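Local coordinates for Tle cognate immunity protein 4 C-terminal domain-containing protein (Pseudomonas aeruginosa PAO1, PDB 4R1D) that probably protects the bacterium from its own type VI secretion lipase Tle4, with which it forms a complex as the cognate immunity protein, at residues G80-S85 with Y93-Y98; I72-E77 with I125-A130; G27-G32 with V161-V166. All coordinates share one frame; numbering follows the deposited sequence. Where two conformers were deposited one is given.

Contact 1 of 3, residues G80-S85 with Y93-Y98; sequences GLLSWS and YLLDTY
L82, Y93 and W84 form the tightly packed cluster of this antiparallel beta hairpin. Methyl CD1 of L82 presses on Y93 CB at 3.5 Å, while its other methyl, CD2, lies over the ring face, 4.1 Å from the centroid of Y93 and displaced toward the rim. L82 CG stands anti to the backbone N (chi1 -170°), beside the carbonyl carbon, which brings CG to 4.0 Å from Y93 CG. W84 meets the same ring obliquely: its CZ3 comes to 3.6 Å from Y93 CE1, with the planes 48° apart.

Four backbone bonds join the strands, pairing L81 with D96 and S83 with L94; the shortest runs from L94 N to S83 O at 2.7 Å. The packing is looser around S85 and between L81 and Y98. S85, partly exposed at the turn beside the aromatic cluster, offers CB to the Y93 backbone, and its OG bonds with T92. Toward Y98 the apolar approach is long, L81 CD1 to Y98 CE2 being 4.5 Å. Within strand 92-100, Y98 OH donates to D96 OD2 over 2.6 Å, from above the carboxylate plane, and the same oxygen has a second, charged partner in R109.

L81, S83, D96 and Y98 face helix 42-58, touching L52 and W56, while strands 68-73 and 107-115 flank the hairpin on its two edges.

Contact 2 of 3, residues I72-E77 with I125-A130; sequences IDFGNE and ISRALA
The F74 ring has S126 CB over the centre of one face, a CH-pi contact with 3.4 Å between that carbon and the ring centroid, and I72 O toward the rim of the opposite face. The guanidinium of R127 is likewise approached in two ways: F74 O lies over one face, and D73 O sits in its plane at the edge. D73, F74 and G75 form an Asx turn, in which G75 N donates to D73 OD1 at 3.2 Å, and the turn lies against helix 119-132. G75 continues it with a positive phi of 75°, a value that favours glycine.

The R127 chain, bent at chi2 and chi3, carries the guanidinium out from the helix to the D73-F74 backbone. Its one hydrogen bond across the contact is weak: R127 NH1 to D73 O is 3.3 Å, with an N-H...O angle of 125°. Otherwise the meeting is by contact, R127 NH1 lying 3.3 Å from F74 C. The carboxylate of D73 stays apart from the guanidinium and serves the turn instead.

One helical turn on, A130 CB fits between G75 O and N76 CB, 3.9 Å from each. T97 of strand 92-100 touches both F74 and S126, placing this loop-to-helix contact beside the hairpin. Close to the helix surface a water bridges the two backbones, 2.7 Å from F74 O and 2.9 Å from R127 O.

Contact 3 of 3, residues G27-G32 with V161-V166; sequences GYYLWG and VERFGV
Y29 and R163 face each other in the antiparallel pairing of strands 23-30 and 162-169, which joins the part of the chain matching the immunity protein's N-terminal family to the part matching its C-terminal family. The pair is a textbook cation-pi stack: the guanidinium lies flat on the phenol ring, planes 11° apart, with R163 CZ 4.0 Å from the centroid of Y29. NH1 settles over CD1 and CE1, and NH2 over CG and CD2. A bend at chi3 (65°) swings NE round, after an otherwise extended start to the chain. The polar end of R163 continues outward, where NH2 bonds with Q110 of the partner chain, and Y29 OH bonds with N64 of that chain. The stack is thus consistent with a surface organised to receive Tle4.

On the other sheet face, Y28 CD1 rests on F164 CB at 3.7 Å. Between the strands, four backbone bonds tie G27 to G165 and Y29 to R163. A fifth, from W31 N to V161 O at 2.9 Å, extends the pairing beyond the strand ends. There V161 CG2 touches W31 CZ3 at 3.6 Å, and V161 N, buried without a polar partner, lies over the indole face. At the far end, a water in the plane of the Y29 ring links Y29 OH, at 2.6 Å, to G165 O, at 2.9 Å.

Contacts 1 and 3 are buried antiparallel strand pairs, whereas contact 2 is partly buried and sets a loop on a helix. Contacts 1 and 2 are neighbours: strands 68-73 and 79-84 pair through G80 O and I72 N. The centre of contact 3 lies nearest the middle of the chain, about 5 Å from its centre against 23 Å for the centres of the others; it meets contact 2 where I125 and L129 touch W31 and L30. The chemistry differs: contact 1 is mainly aliphatic and aromatic, with D96 as its charged group, contact 2 relies on a CH-pi contact, water and weak polar links, and contact 3 turns a charged stack to the partner chain.

Contact 1 of 3, residues G80-S85 with Y93-Y98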
loop_
_atom_site.group_PDB
_atom_site.type_symbol
_atom_site.label_atom_id
_atom_site.label_comp_id
_atom_site.label_asym_id
_atom_site.label_seq_id
_atom_site.Cartn_x
_atom_site.Cartn_y
_atom_site.Cartn_z
ATOM N N GLY B 80 -5.446 -20.497 -22.208
ATOM C CA GLY B 80 -5.393 -19.146 -21.679
ATOM C C GLY B 80 -6.606 -18.332 -22.067
ATOM O O GLY B 80 -7.132 -18.477 -23.168
ATOM N N LEU B 81 -7.066 -17.483 -21.155
ATOM C CA LEU B 81 -8.093 -16.507 -21.475
ATOM C C LEU B 81 -7.419 -15.156 -21.626
ATOM O O LEU B 81 -6.744 -14.691 -20.713
ATOM C CB LEU B 81 -9.162 -16.441 -20.373
ATOM C CG LEU B 81 -9.880 -17.757 -20.036
ATOM C CD1 LEU B 81 -10.836 -17.597 -18.861
ATOM C CD2 LEU B 81 -10.620 -18.301 -21.262
ATOM N N LEU B 82 -7.593 -14.538 -22.787
ATOM C CA LEU B 82 -6.989 -13.242 -23.058
ATOM C C LEU B 82 -8.063 -12.176 -23.075
ATOM O O LEU B 82 -9.036 -12.261 -23.842
ATOM C CB LEU B 82 -6.261 -13.272 -24.408
ATOM C CG LEU B 82 -5.372 -12.063 -24.710
ATOM C CD1 LEU B 82 -4.101 -12.141 -23.902
ATOM C CD2 LEU B 82 -5.042 -12.045 -26.201
ATOM N N SER B 83 -7.893 -11.172 -22.222
ATOM C CA SER B 83 -8.833 -10.060 -22.133
ATOM C C SER B 83 -8.038 -8.769 -22.077
ATOM O O SER B 83 -6.835 -8.803 -21.847
ATOM C CB SER B 83 -9.717 -10.201 -20.885
ATOM O OG SER B 83 -8.933 -10.189 -19.695
ATOM N N TRP B 84 -8.690 -7.634 -22.313
ATOM C CA TRP B 84 -8.052 -6.343 -22.047
ATOM C C TRP B 84 -7.733 -6.229 -20.556
ATOM O O TRP B 84 -8.492 -6.712 -19.724
ATOM C CB TRP B 84 -8.958 -5.190 -22.491
ATOM C CG TRP B 84 -8.931 -4.992 -23.978
ATOM C CD1 TRP B 84 -9.970 -5.160 -24.849
ATOM C CD2 TRP B 84 -7.804 -4.601 -24.766
ATOM N NE1 TRP B 84 -9.555 -4.894 -26.137
ATOM C CE2 TRP B 84 -8.229 -4.550 -26.111
ATOM C CE3 TRP B 84 -6.472 -4.291 -24.470
ATOM C CZ2 TRP B 84 -7.374 -4.196 -27.148
ATOM C CZ3 TRP B 84 -5.626 -3.937 -25.503
ATOM C CH2 TRP B 84 -6.080 -3.893 -26.826
ATOM N N SER B 85 -6.621 -5.583 -20.213
ATOM C CA SER B 85 -6.212 -5.505 -18.809
ATOM C C SER B 85 -7.048 -4.521 -17.985
ATOM O O SER B 85 -7.007 -4.541 -16.752
ATOM C CB SER B 85 -4.728 -5.175 -18.690
ATOM O OG SER B 85 -4.465 -3.895 -19.209
ATOM N N TYR B 93 -2.789 -6.642 -22.304
ATOM C CA TYR B 93 -3.835 -7.615 -22.061
ATOM C C TYR B 93 -3.631 -8.215 -20.681
ATOM O O TYR B 93 -2.563 -8.092 -20.083
ATOM C CB TYR B 93 -3.697 -8.785 -23.040
ATOM C CG TYR B 93 -3.773 -8.446 -24.513
ATOM C CD1 TYR B 93 -4.802 -7.673 -25.024
ATOM C CD2 TYR B 93 -2.820 -8.929 -25.394
ATOM C CE1 TYR B 93 -4.865 -7.380 -26.388
ATOM C CE2 TYR B 93 -2.875 -8.645 -26.742
ATOM C CZ TYR B 93 -3.898 -7.872 -27.233
ATOM O OH TYR B 93 -3.939 -7.600 -28.585
ATOM N N LEU B 94 -4.670 -8.884 -20.197
ATOM C CA LEU B 94 -4.540 -9.833 -19.114
ATOM C C LEU B 94 -4.566 -11.201 -19.768
ATOM O O LEU B 94 -5.485 -11.504 -20.545
ATOM C CB LEU B 94 -5.736 -9.702 -18.182
ATOM C CG LEU B 94 -5.705 -10.482 -16.871
ATOM C CD1 LEU B 94 -4.470 -10.096 -16.046
ATOM C CD2 LEU B 94 -6.993 -10.211 -16.104
ATOM N N LEU B 95 -3.553 -12.011 -19.485
ATOM C CA LEU B 95 -3.525 -13.393 -19.944
ATOM C C LEU B 95 -3.634 -14.305 -18.733
ATOM O O LEU B 95 -2.724 -14.372 -17.907
ATOM C CB LEU B 95 -2.243 -13.680 -20.716
ATOM C CG LEU B 95 -2.053 -15.134 -21.162
ATOM C CD1 LEU B 95 -3.229 -15.582 -22.016
ATOM C CD2 LEU B 95 -0.735 -15.300 -21.904
ATOM N N ASP B 96 -4.777 -14.972 -18.620
ATOM C CA ASP B 96 -5.061 -15.866 -17.499
ATOM C C ASP B 96 -4.823 -17.316 -17.944
ATOM O O ASP B 96 -5.687 -17.911 -18.595
ATOM C CB ASP B 96 -6.514 -15.664 -17.087
ATOM C CG ASP B 96 -6.859 -16.315 -15.754
ATOM O OD1 ASP B 96 -5.937 -16.818 -15.104
ATOM O OD2 ASP B 96 -8.057 -16.293 -15.377
ATOM N N THR B 97 -3.660 -17.876 -17.619
ATOM C CA THR B 97 -3.318 -19.227 -18.088
ATOM C C THR B 97 -3.613 -20.313 -17.062
ATOM O O THR B 97 -3.332 -20.159 -15.867
ATOM C CB THR B 97 -1.842 -19.381 -18.506
ATOM O OG1 THR B 97 -1.001 -19.298 -17.354
ATOM C CG2 THR B 97 -1.425 -18.332 -19.559
ATOM N N TYR B 98 -4.168 -21.415 -17.547
ATOM C CA TYR B 98 -4.409 -22.589 -16.719
ATOM C C TYR B 98 -3.575 -23.726 -17.284
ATOM O O TYR B 98 -3.570 -23.970 -18.494
ATOM C CB TYR B 98 -5.905 -22.917 -16.707
ATOM C CG TYR B 98 -6.690 -21.775 -16.117
ATOM C CD1 TYR B 98 -6.969 -21.741 -14.765
ATOM C CD2 TYR B 98 -7.075 -20.682 -16.897
ATOM C CE1 TYR B 98 -7.650 -20.682 -14.198
ATOM C CE2 TYR B 98 -7.760 -19.614 -16.338
ATOM C CZ TYR B 98 -8.039 -19.623 -14.984
ATOM O OH TYR B 98 -8.716 -18.581 -14.397
#

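Contact 2 of 3, residues I72-E77 with I125-A130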
loop_
_atom_site.group_PDB
_atom_site.type_symbol
_atom_site.label_atom_id
_atom_site.label_comp_id
_atom_site.label_asym_id
_atom_site.label_seq_id
_atom_site.Cartn_x
_atom_site.Cartn_y
_atom_site.Cartn_z
ATOM N N ILE B 72 -6.970 -19.154 -25.880
ATOM C CA ILE B 72 -5.814 -19.701 -26.564
ATOM C C ILE B 72 -5.496 -21.117 -26.090
ATOM O O ILE B 72 -5.491 -21.395 -24.890
ATOM C CB ILE B 72 -4.576 -18.789 -26.381
ATOM C CG1 ILE B 72 -4.855 -17.399 -26.971
ATOM C CG2 ILE B 72 -3.344 -19.406 -27.029
ATOM C CD1 ILE B 72 -3.848 -16.341 -26.565
ATOM N N ASP B 73 -5.228 -22.005 -27.045
ATOM C CA ASP B 73 -4.854 -23.388 -26.751
ATOM C C ASP B 73 -3.334 -23.520 -26.782
ATOM O O ASP B 73 -2.716 -23.364 -27.836
ATOM C CB ASP B 73 -5.508 -24.327 -27.775
ATOM C CG ASP B 73 -5.193 -25.799 -27.521
ATOM O OD1 ASP B 73 -4.727 -26.146 -26.415
ATOM O OD2 ASP B 73 -5.428 -26.619 -28.434
ATOM N N PHE B 74 -2.725 -23.784 -25.625
ATOM C CA PHE B 74 -1.269 -23.828 -25.521
ATOM C C PHE B 74 -0.693 -25.218 -25.763
ATOM O O PHE B 74 0.497 -25.445 -25.543
ATOM C CB PHE B 74 -0.798 -23.346 -24.137
ATOM C CG PHE B 74 -1.158 -21.916 -23.830
ATOM C CD1 PHE B 74 -0.709 -20.894 -24.638
ATOM C CD2 PHE B 74 -1.925 -21.600 -22.716
ATOM C CE1 PHE B 74 -1.025 -19.570 -24.362
ATOM C CE2 PHE B 74 -2.247 -20.275 -22.428
ATOM C CZ PHE B 74 -1.799 -19.263 -23.249
ATOM N N GLY B 75 -1.535 -26.145 -26.206
ATOM C CA GLY B 75 -1.136 -27.536 -26.299
ATOM C C GLY B 75 -1.102 -28.156 -24.912
ATOM O O GLY B 75 -1.195 -27.446 -23.905
ATOM N N ASN B 76 -0.976 -29.478 -24.858
ATOM C CA ASN B 76 -0.877 -30.188 -23.590
ATOM C C ASN B 76 -2.017 -29.873 -22.624
ATOM O O ASN B 76 -1.811 -29.802 -21.411
ATOM C CB ASN B 76 0.485 -29.914 -22.947
ATOM C CG ASN B 76 1.615 -30.610 -23.681
ATOM O OD1 ASN B 76 2.406 -29.976 -24.387
ATOM N ND2 ASN B 76 1.690 -31.929 -23.525
ATOM N N GLU B 77 -3.216 -29.713 -23.186
ATOM C CA GLU B 77 -4.449 -29.343 -22.468
ATOM C C GLU B 77 -4.407 -28.029 -21.684
ATOM O O GLU B 77 -5.329 -27.725 -20.937
ATOM C CB GLU B 77 -5.005 -30.477 -21.588
ATOM C CG GLU B 77 -3.986 -31.401 -20.961
ATOM C CD GLU B 77 -3.614 -32.542 -21.882
ATOM O OE1 GLU B 77 -2.533 -33.136 -21.694
ATOM O OE2 GLU B 77 -4.412 -32.844 -22.798
ATOM N N ILE B 125 5.886 -18.777 -24.318
ATOM C CA ILE B 125 6.242 -19.041 -22.926
ATOM C C ILE B 125 5.250 -20.014 -22.274
ATOM O O ILE B 125 5.659 -20.950 -21.589
ATOM C CB ILE B 125 6.356 -17.735 -22.098
ATOM C CG1 ILE B 125 7.606 -16.952 -22.508
ATOM C CG2 ILE B 125 6.418 -18.054 -20.613
ATOM C CD1 ILE B 125 7.682 -15.559 -21.906
ATOM N N SER B 126 3.955 -19.791 -22.497
ATOM C CA SER B 126 2.918 -20.669 -21.961
ATOM C C SER B 126 2.949 -22.050 -22.614
ATOM O O SER B 126 2.752 -23.055 -21.939
ATOM C CB SER B 126 1.536 -20.037 -22.107
ATOM O OG SER B 126 1.366 -18.983 -21.166
ATOM N N ARG B 127 3.186 -22.095 -23.922
ATOM C CA ARG B 127 3.389 -23.374 -24.607
ATOM C C ARG B 127 4.506 -24.159 -23.931
ATOM O O ARG B 127 4.368 -25.353 -23.647
ATOM C CB ARG B 127 3.776 -23.170 -26.076
ATOM C CG ARG B 127 2.956 -22.154 -26.848
ATOM C CD ARG B 127 1.854 -22.794 -27.659
ATOM N NE ARG B 127 2.297 -23.977 -28.394
ATOM C CZ ARG B 127 1.457 -24.841 -28.958
ATOM N NH1 ARG B 127 0.152 -24.631 -28.878
ATOM N NH2 ARG B 127 1.912 -25.909 -29.598
ATOM N N ALA B 128 5.623 -23.484 -23.694
ATOM C CA ALA B 128 6.793 -24.118 -23.105
ATOM C C ALA B 128 6.514 -24.553 -21.669
ATOM O O ALA B 128 6.925 -25.631 -21.252
ATOM C CB ALA B 128 7.999 -23.179 -23.163
ATOM N N LEU B 129 5.809 -23.710 -20.918
ATOM C CA LEU B 129 5.413 -24.063 -19.558
ATOM C C LEU B 129 4.620 -25.366 -19.542
ATOM O O LEU B 129 4.854 -26.235 -18.703
ATOM C CB LEU B 129 4.579 -22.940 -18.917
ATOM C CG LEU B 129 4.119 -23.202 -17.477
ATOM C CD1 LEU B 129 5.300 -23.572 -16.576
ATOM C CD2 LEU B 129 3.366 -21.998 -16.903
ATOM N N ALA B 130 3.685 -25.499 -20.476
ATOM C CA ALA B 130 2.821 -26.682 -20.509
ATOM C C ALA B 130 3.605 -27.942 -20.880
ATOM O O ALA B 130 3.275 -29.044 -20.437
ATOM C CB ALA B 130 1.660 -26.472 -21.462
HETATM O O HOH W 1 2.530 -27.134 -24.905
#

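Contact 3 of 3, residues G27-G32 with V161-V166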
loop_
_atom_site.group_PDB
_atom_site.type_symbol
_atom_site.label_atom_id
_atom_site.label_comp_id
_atom_site.label_asym_id
_atom_site.label_seq_id
_atom_site.Cartn_x
_atom_site.Cartn_y
_atom_site.Cartn_z
ATOM N N GLY B 27 4.851 -19.313 -1.838
ATOM C CA GLY B 27 4.385 -18.749 -3.086
ATOM C C GLY B 27 5.487 -18.811 -4.126
ATOM O O GLY B 27 6.672 -18.692 -3.787
ATOM N N TYR B 28 5.087 -18.981 -5.386
ATOM C CA TYR B 28 6.016 -19.128 -6.504
ATOM C C TYR B 28 5.585 -18.188 -7.597
ATOM O O TYR B 28 4.387 -18.029 -7.835
ATOM C CB TYR B 28 5.991 -20.560 -7.032
ATOM C CG TYR B 28 6.291 -21.538 -5.943
ATOM C CD1 TYR B 28 7.603 -21.815 -5.592
ATOM C CD2 TYR B 28 5.267 -22.152 -5.238
ATOM C CE1 TYR B 28 7.896 -22.687 -4.574
ATOM C CE2 TYR B 28 5.548 -23.041 -4.209
ATOM C CZ TYR B 28 6.866 -23.303 -3.888
ATOM O OH TYR B 28 7.174 -24.178 -2.874
ATOM N N TYR B 29 6.555 -17.574 -8.265
ATOM C CA TYR B 29 6.251 -16.522 -9.223
ATOM C C TYR B 29 7.097 -16.701 -10.476
ATOM O O TYR B 29 8.314 -16.894 -10.390
ATOM C CB TYR B 29 6.530 -15.140 -8.593
ATOM C CG TYR B 29 5.932 -14.986 -7.211
ATOM C CD1 TYR B 29 6.603 -15.459 -6.091
ATOM C CD2 TYR B 29 4.701 -14.364 -7.029
ATOM C CE1 TYR B 29 6.064 -15.330 -4.821
ATOM C CE2 TYR B 29 4.142 -14.231 -5.742
ATOM C CZ TYR B 29 4.832 -14.716 -4.658
ATOM O OH TYR B 29 4.308 -14.591 -3.390
ATOM N N LEU B 30 6.438 -16.622 -11.630
ATOM C CA LEU B 30 7.096 -16.780 -12.919
ATOM C C LEU B 30 6.899 -15.498 -13.729
ATOM O O LEU B 30 5.768 -15.048 -13.918
ATOM C CB LEU B 30 6.477 -17.971 -13.653
ATOM C CG LEU B 30 7.118 -18.443 -14.949
ATOM C CD1 LEU B 30 8.557 -18.904 -14.713
ATOM C CD2 LEU B 30 6.260 -19.559 -15.529
ATOM N N TRP B 31 8.005 -14.930 -14.208
ATOM C CA TRP B 31 7.973 -13.651 -14.904
ATOM C C TRP B 31 7.177 -12.647 -14.072
ATOM O O TRP B 31 6.466 -11.804 -14.601
ATOM C CB TRP B 31 7.415 -13.812 -16.325
ATOM C CG TRP B 31 8.272 -14.734 -17.163
ATOM C CD1 TRP B 31 8.024 -16.045 -17.457
ATOM C CD2 TRP B 31 9.517 -14.413 -17.790
ATOM N NE1 TRP B 31 9.044 -16.562 -18.220
ATOM C CE2 TRP B 31 9.973 -15.578 -18.441
ATOM C CE3 TRP B 31 10.298 -13.254 -17.852
ATOM C CZ2 TRP B 31 11.170 -15.617 -19.156
ATOM C CZ3 TRP B 31 11.482 -13.290 -18.567
ATOM C CH2 TRP B 31 11.909 -14.464 -19.207
ATOM N N GLY B 32 7.325 -12.746 -12.752
ATOM C CA GLY B 32 6.768 -11.762 -11.844
ATOM C C GLY B 32 5.351 -12.025 -11.368
ATOM O O GLY B 32 4.885 -11.370 -10.446
ATOM N N VAL B 161 12.773 -15.640 -15.641
ATOM C CA VAL B 161 12.597 -14.911 -14.387
ATOM C C VAL B 161 11.723 -15.763 -13.459
ATOM O O VAL B 161 10.603 -16.130 -13.818
ATOM C CB VAL B 161 11.937 -13.542 -14.589
ATOM C CG1 VAL B 161 11.531 -12.942 -13.251
ATOM C CG2 VAL B 161 12.863 -12.595 -15.353
ATOM N N GLU B 162 12.246 -16.067 -12.274
ATOM C CA GLU B 162 11.587 -16.986 -11.355
ATOM C C GLU B 162 11.902 -16.573 -9.926
ATOM O O GLU B 162 12.979 -16.051 -9.640
ATOM C CB GLU B 162 12.025 -18.448 -11.626
ATOM C CG GLU B 162 13.511 -18.694 -11.493
ATOM C CD GLU B 162 13.905 -20.129 -11.811
ATOM O OE1 GLU B 162 13.239 -20.753 -12.666
ATOM O OE2 GLU B 162 14.876 -20.623 -11.193
ATOM N N ARG B 163 10.956 -16.806 -9.026
ATOM C CA ARG B 163 11.083 -16.315 -7.668
ATOM C C ARG B 163 10.195 -17.150 -6.775
ATOM O O ARG B 163 9.158 -17.647 -7.216
ATOM C CB ARG B 163 10.660 -14.828 -7.611
ATOM C CG ARG B 163 10.431 -14.273 -6.197
ATOM C CD ARG B 163 10.362 -12.742 -6.204
ATOM N NE ARG B 163 9.211 -12.198 -6.934
ATOM C CZ ARG B 163 8.035 -11.929 -6.373
ATOM N NH1 ARG B 163 7.834 -12.177 -5.077
ATOM N NH2 ARG B 163 7.060 -11.409 -7.101
ATOM N N PHE B 164 10.617 -17.321 -5.529
ATOM C CA PHE B 164 9.732 -17.860 -4.506
ATOM C C PHE B 164 9.852 -17.084 -3.210
ATOM O O PHE B 164 10.816 -16.351 -2.978
ATOM C CB PHE B 164 9.981 -19.362 -4.265
ATOM C CG PHE B 164 11.306 -19.684 -3.604
ATOM C CD1 PHE B 164 11.484 -19.526 -2.239
ATOM C CD2 PHE B 164 12.364 -20.170 -4.355
ATOM C CE1 PHE B 164 12.708 -19.830 -1.634
ATOM C CE2 PHE B 164 13.583 -20.494 -3.763
ATOM C CZ PHE B 164 13.757 -20.330 -2.405
ATOM N N GLY B 165 8.852 -17.245 -2.359
ATOM C CA GLY B 165 8.938 -16.749 -1.008
ATOM C C GLY B 165 8.218 -17.745 -0.129
ATOM O O GLY B 165 7.107 -18.171 -0.451
ATOM N N VAL B 166 8.860 -18.106 0.977
ATOM C CA VAL B 166 8.332 -19.096 1.895
ATOM C C VAL B 166 8.365 -18.497 3.277
ATOM O O VAL B 166 9.351 -17.884 3.660
ATOM C CB VAL B 166 9.182 -20.394 1.885
ATOM C CG1 VAL B 166 8.604 -21.404 2.857
ATOM C CG2 VAL B 166 9.245 -20.970 0.482
HETATM O O HOH W 2 5.636 -15.935 -1.570
#